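Side-chain contacts in competence damage-inducible protein A (Enterobacter cloacae subsp. cloacae, PDB 5VU3), which is of unknown function but belongs to the CinA family, some of whose relatives are nicotinamide mononucleotide deamidases: residues A[24-29]-A[54-59]; A[45-50]-A[159-164]. All coordinates share one frame; numbering follows the deposited sequence.

From the N terminus, helix 14-28 comes first; contact 1 closes a short loop when the chain, having passed through strand 32-37 and helix 42-49, comes back beside the end of helix 14-28 at residues 54-59 and enters strand 57-63. Contact 2 starts inside that loop, at 45-50, and closes much later on helix 149-167, so the two cross rather than nest. They touch directly, Tyr57 and Phe56 packing on Leu47, Cys48 and Glu50, which ties strand 57-63, outermost in this chain's sheet, to the helical layer. The pair illustrates how segments far apart in sequence meet in one layer of helices.

Contact 1 of 2, residues A[24-29]-A[54-59]; sequences RLIDAG and ADFYDV. With ACT (acetate ion), chain I.
Leu25 and Ile26, successive residues in the last turns of helix 14-28, both reach the ring of Phe56, one at each ortho carbon. The contact is apolar: Leu25 CD1 lies 3.6 Å from Phe56 CD1, and Ile26 CD1 is 3.9 Å from Phe56 CD2. Both methyls approach the ring obliquely. The side chain of Leu25 runs nearly perpendicular to that of Phe56, and the two also meet at their bases, CB of Leu25 being 4.0 Å from CB of Phe56. A first torsion of 69° places Phe56 CG between the backbone N and the carbonyl carbon, and the ring turn about CB-CG (chi2 90°) gives CD1 to Leu25 and CD2 to Ile26. Ile26 carries on to the aliphatic part of Asp55, its CD1 standing 3.7 Å from Asp55 CB.

No hydrogen bond joins the segments. Polar interactions lie at their margins: Arg24 gives two weak bonds to a single acetate oxygen, NH1 and NH2 each 3.3 Å from ACT O, with N-H...O angles of 133°. The acetate probably comes from the crystallisation liquor. Gly29, with positive phi, is the first residue to leave helical geometry and forms a Schellman motif, its N bonding back to Ile26 O at 3.1 Å. Farther along, Asp58 OD2 bonds to Ser65 OG and Asp58 OD1 to Phe64 N, both of the second subunit.

Leu25 also packs on Leu30, Leu32 and Leu168, while backbone hydrogen bonds join Phe56 to Leu32. The contact thus sets the end of helix 14-28 against the entry to strand 57-63, outermost in this chain's sheet, beside strand 32-37.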
loop_
_atom_site.group_PDB
_atom_site.type_symbol
_atom_site.label_atom_id
_atom_site.label_comp_id
_atom_site.label_asym_id
_atom_site.label_seq_id
_atom_site.Cartn_x
_atom_site.Cartn_y
_atom_site.Cartn_z
ATOM N N ARG A 24 18.834 7.617 7.555
ATOM C CA ARG A 24 18.522 8.927 8.126
ATOM C C ARG A 24 17.440 8.819 9.190
ATOM O O ARG A 24 17.553 9.404 10.274
ATOM C CB ARG A 24 18.073 9.903 7.038
ATOM C CG ARG A 24 18.909 9.923 5.780
ATOM C CD ARG A 24 20.056 10.907 5.878
ATOM N NE ARG A 24 20.638 11.204 4.568
ATOM C CZ ARG A 24 21.320 10.331 3.832
ATOM N NH1 ARG A 24 21.512 9.089 4.263
ATOM N NH2 ARG A 24 21.814 10.701 2.658
ATOM N N LEU A 25 16.366 8.090 8.884
ATOM C CA LEU A 25 15.246 8.013 9.813
ATOM C C LEU A 25 15.631 7.268 11.083
ATOM O O LEU A 25 15.334 7.726 12.195
ATOM C CB LEU A 25 14.054 7.347 9.133
ATOM C CG LEU A 25 13.405 8.181 8.028
ATOM C CD1 LEU A 25 12.364 7.369 7.284
ATOM C CD2 LEU A 25 12.802 9.451 8.604
ATOM N N ILE A 26 16.299 6.124 10.938
ATOM C CA ILE A 26 16.677 5.333 12.103
ATOM C C ILE A 26 17.661 6.104 12.976
ATOM O O ILE A 26 17.510 6.151 14.205
ATOM C CB ILE A 26 17.239 3.970 11.660
ATOM C CG1 ILE A 26 16.133 3.119 11.023
ATOM C CG2 ILE A 26 17.882 3.237 12.828
ATOM C CD1 ILE A 26 16.648 1.897 10.277
ATOM N N ASP A 27 18.668 6.738 12.361
ATOM C CA ASP A 27 19.629 7.520 13.138
ATOM C C ASP A 27 18.940 8.628 13.922
ATOM O O ASP A 27 19.326 8.931 15.056
ATOM C CB ASP A 27 20.704 8.123 12.229
ATOM C CG ASP A 27 21.629 7.081 11.635
ATOM O OD1 ASP A 27 22.454 7.451 10.771
ATOM O OD2 ASP A 27 21.523 5.895 12.018
ATOM N N ALA A 28 17.917 9.243 13.336
ATOM C CA ALA A 28 17.216 10.355 13.964
ATOM C C ALA A 28 16.083 9.911 14.883
ATOM O O ALA A 28 15.454 10.765 15.519
ATOM C CB ALA A 28 16.667 11.297 12.888
ATOM N N GLY A 29 15.805 8.611 14.965
ATOM C CA GLY A 29 14.701 8.131 15.773
ATOM C C GLY A 29 13.333 8.493 15.236
ATOM O O GLY A 29 12.405 8.714 16.021
ATOM N N ALA A 54 11.155 -2.425 9.441
ATOM C CA ALA A 54 10.437 -2.486 10.709
ATOM C C ALA A 54 10.867 -1.395 11.674
ATOM O O ALA A 54 10.109 -1.065 12.594
ATOM C CB ALA A 54 10.641 -3.852 11.364
ATOM N N ASP A 55 12.056 -0.831 11.482
ATOM C CA ASP A 55 12.632 0.146 12.395
ATOM C C ASP A 55 12.231 1.587 12.083
ATOM O O ASP A 55 12.604 2.491 12.844
ATOM C CB ASP A 55 14.161 0.032 12.373
ATOM C CG ASP A 55 14.663 -1.240 13.032
ATOM O OD1 ASP A 55 13.990 -1.734 13.962
ATOM O OD2 ASP A 55 15.736 -1.742 12.626
ATOM N N PHE A 56 11.498 1.835 10.995
ATOM C CA PHE A 56 11.185 3.217 10.639
ATOM C C PHE A 56 9.873 3.377 9.878
ATOM O O PHE A 56 9.388 4.503 9.719
ATOM C CB PHE A 56 12.332 3.830 9.818
ATOM C CG PHE A 56 12.478 3.249 8.430
ATOM C CD1 PHE A 56 11.796 3.796 7.349
ATOM C CD2 PHE A 56 13.307 2.160 8.208
ATOM C CE1 PHE A 56 11.919 3.254 6.084
ATOM C CE2 PHE A 56 13.444 1.621 6.942
ATOM C CZ PHE A 56 12.753 2.164 5.883
ATOM N N TYR A 57 9.291 2.285 9.383
ATOM C CA TYR A 57 8.081 2.380 8.578
ATOM C C TYR A 57 7.021 1.462 9.161
ATOM O O TYR A 57 7.292 0.291 9.446
ATOM C CB TYR A 57 8.357 2.030 7.105
ATOM C CG TYR A 57 7.175 2.245 6.176
ATOM C CD1 TYR A 57 6.640 1.192 5.454
ATOM C CD2 TYR A 57 6.603 3.506 6.015
ATOM C CE1 TYR A 57 5.557 1.375 4.601
ATOM C CE2 TYR A 57 5.516 3.701 5.165
ATOM C CZ TYR A 57 5.007 2.629 4.453
ATOM O OH TYR A 57 3.937 2.806 3.600
ATOM N N ASP A 58 5.817 2.003 9.349
ATOM C CA ASP A 58 4.722 1.248 9.946
ATOM C C ASP A 58 3.494 1.276 9.031
ATOM O O ASP A 58 3.125 0.233 8.492
ATOM C CB ASP A 58 4.404 1.801 11.337
ATOM C CG ASP A 58 3.430 0.931 12.114
ATOM O OD1 ASP A 58 3.012 -0.123 11.596
ATOM O OD2 ASP A 58 3.081 1.300 13.255
ATOM N N VAL A 59 2.890 2.438 8.815
ATOM C CA VAL A 59 1.563 2.537 8.217
ATOM C C VAL A 59 1.680 3.076 6.800
ATOM O O VAL A 59 2.353 4.087 6.561
ATOM C CB VAL A 59 0.638 3.428 9.059
ATOM C CG1 VAL A 59 -0.679 3.690 8.315
ATOM C CG2 VAL A 59 0.401 2.788 10.425
HETATM C C ACT I . 25.045 7.483 2.610
HETATM O O ACT I . 24.334 8.524 2.575
HETATM O OXT ACT I . 25.714 7.020 3.575
HETATM C CH3 ACT I . 25.101 6.672 1.277
#

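Contact 2 of 2, residues A[45-50]-A[159-164]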
loop_
_atom_site.group_PDB
_atom_site.type_symbol
_atom_site.label_atom_id
_atom_site.label_comp_id
_atom_site.label_asym_id
_atom_site.label_seq_id
_atom_site.Cartn_x
_atom_site.Cartn_y
_atom_site.Cartn_z
ATOM N N VAL A 45 5.393 -0.490 -1.024
ATOM C CA VAL A 45 6.156 -1.684 -1.393
ATOM C C VAL A 45 7.650 -1.394 -1.328
ATOM O O VAL A 45 8.430 -2.180 -0.778
ATOM C CB VAL A 45 5.743 -2.182 -2.791
ATOM C CG1 VAL A 45 6.845 -3.075 -3.395
ATOM C CG2 VAL A 45 4.425 -2.950 -2.724
ATOM N N ALA A 46 8.067 -0.257 -1.888
ATOM C CA ALA A 46 9.483 0.106 -1.870
ATOM C C ALA A 46 9.997 0.245 -0.443
ATOM O O ALA A 46 11.099 -0.218 -0.123
ATOM C CB ALA A 46 9.699 1.407 -2.641
ATOM N N LEU A 47 9.205 0.874 0.432
ATOM C CA LEU A 47 9.642 1.073 1.810
ATOM C C LEU A 47 9.647 -0.237 2.586
ATOM O O LEU A 47 10.508 -0.442 3.449
ATOM C CB LEU A 47 8.750 2.118 2.489
ATOM C CG LEU A 47 8.888 3.527 1.893
ATOM C CD1 LEU A 47 7.679 4.396 2.246
ATOM C CD2 LEU A 47 10.178 4.192 2.360
ATOM N N CYS A 48 8.719 -1.146 2.284
ATOM C CA CYS A 48 8.708 -2.435 2.960
ATOM C C CYS A 48 9.766 -3.389 2.432
ATOM O O CYS A 48 10.028 -4.410 3.078
ATOM C CB CYS A 48 7.334 -3.099 2.833
ATOM S SG CYS A 48 6.058 -2.274 3.800
ATOM N N ALA A 49 10.355 -3.103 1.271
ATOM C CA ALA A 49 11.428 -3.951 0.767
ATOM C C ALA A 49 12.733 -3.695 1.496
ATOM O O ALA A 49 13.635 -4.542 1.450
ATOM C CB ALA A 49 11.618 -3.731 -0.733
ATOM N N GLU A 50 12.838 -2.547 2.161
ATOM C CA GLU A 50 14.038 -2.180 2.893
ATOM C C GLU A 50 14.344 -3.192 3.987
ATOM O O GLU A 50 13.448 -3.655 4.698
ATOM C CB GLU A 50 13.862 -0.796 3.512
ATOM C CG GLU A 50 14.739 0.279 2.908
ATOM C CD GLU A 50 16.154 -0.187 2.646
ATOM O OE1 GLU A 50 16.879 -0.506 3.617
ATOM O OE2 GLU A 50 16.538 -0.238 1.457
ATOM N N TYR A 159 10.733 10.042 -7.247
ATOM C CA TYR A 159 10.817 11.463 -6.929
ATOM C C TYR A 159 10.446 11.734 -5.470
ATOM O O TYR A 159 11.129 12.506 -4.788
ATOM C CB TYR A 159 9.927 12.261 -7.890
ATOM C CG TYR A 159 9.784 13.732 -7.561
ATOM C CD1 TYR A 159 10.662 14.676 -8.087
ATOM C CD2 TYR A 159 8.748 14.183 -6.748
ATOM C CE1 TYR A 159 10.526 16.026 -7.791
ATOM C CE2 TYR A 159 8.603 15.523 -6.452
ATOM C CZ TYR A 159 9.491 16.439 -6.970
ATOM O OH TYR A 159 9.333 17.769 -6.661
ATOM N N SER A 160 9.384 11.092 -4.965
ATOM C CA SER A 160 8.983 11.333 -3.578
ATOM C C SER A 160 10.087 10.932 -2.613
ATOM O O SER A 160 10.335 11.623 -1.616
ATOM C CB SER A 160 7.686 10.584 -3.246
ATOM O OG SER A 160 7.885 9.176 -3.166
ATOM N N LEU A 161 10.782 9.829 -2.911
ATOM C CA LEU A 161 11.836 9.347 -2.028
ATOM C C LEU A 161 13.087 10.208 -2.130
ATOM O O LEU A 161 13.725 10.507 -1.112
ATOM C CB LEU A 161 12.166 7.891 -2.370
ATOM C CG LEU A 161 11.046 6.898 -2.031
ATOM C CD1 LEU A 161 11.240 5.581 -2.799
ATOM C CD2 LEU A 161 11.013 6.650 -0.525
ATOM N N ALA A 162 13.477 10.584 -3.354
ATOM C CA ALA A 162 14.694 11.370 -3.537
ATOM C C ALA A 162 14.581 12.721 -2.849
ATOM O O ALA A 162 15.536 13.193 -2.215
ATOM C CB ALA A 162 14.980 11.557 -5.028
ATOM N N GLU A 163 13.416 13.356 -2.964
ATOM C CA GLU A 163 13.207 14.636 -2.304
ATOM C C GLU A 163 13.272 14.502 -0.790
ATOM O O GLU A 163 13.881 15.338 -0.116
ATOM C CB GLU A 163 11.865 15.219 -2.743
ATOM C CG GLU A 163 11.863 15.661 -4.194
ATOM C CD GLU A 163 13.117 16.444 -4.543
ATOM O OE1 GLU A 163 13.163 17.645 -4.203
ATOM O OE2 GLU A 163 14.053 15.861 -5.143
ATOM N N LEU A 164 12.638 13.466 -0.233
ATOM C CA LEU A 164 12.666 13.292 1.217
ATOM C C LEU A 164 14.084 13.061 1.715
ATOM O O LEU A 164 14.480 13.602 2.753
ATOM C CB LEU A 164 11.766 12.130 1.643
ATOM C CG LEU A 164 11.670 11.965 3.168
ATOM C CD1 LEU A 164 11.247 13.286 3.826
ATOM C CD2 LEU A 164 10.710 10.836 3.570
#
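Helices 42-49 and 149-167 face each other at a distance, the nearest alpha carbons, those of Leu47 and Leu161, standing 9.4 Å apart, so that side chains alone bridge the gap. The principle illustrated is that a separation of this size can be spanned by two leucines, each supplying part of the reach. Leu47 CD2 meets Leu161 CD2 at 3.9 Å, methyl against methyl, and the two side chains run antiparallel where they pass. They share nearly the same conformation: in each, CG is anti to the carbonyl carbon (chi1 -66° in Leu47 and -68° in Leu161), and the second torsions agree closely as well. Leu161 starts out toward the opposing helix, whereas Leu47 gets there through its CD2 branch. The other methyl of Leu161, CD1, lies 4.5 Å from Ala46 CB, a looser touch. Leu161 therefore divides its two methyls between consecutive residues of helix 42-49.

Neighbours complete the packing. Leu47 also rests on Leu21 of helix 14-28 and on Leu32 and Thr34 of strand 32-37. Leu164, one turn beyond Leu161, packs on Leu21 as well and on Val106 and Ile108 of strand 106-112, while Ser160 O accepts a hydrogen bond from Trp132 NE1.

With no hydrogen bond or charge pair across it, the contact depends on dispersion and on the exclusion of water from buried leucine methyls. Such methyl contacts set few directional demands. Between the two segments 91 Å² is buried, and Leu47 and Leu164 both also pack on Leu21 of helix 14-28 and on Leu32 of the sheet, so the helices share those supports, with Leu47 and Leu161 joining them inside that apolar layer.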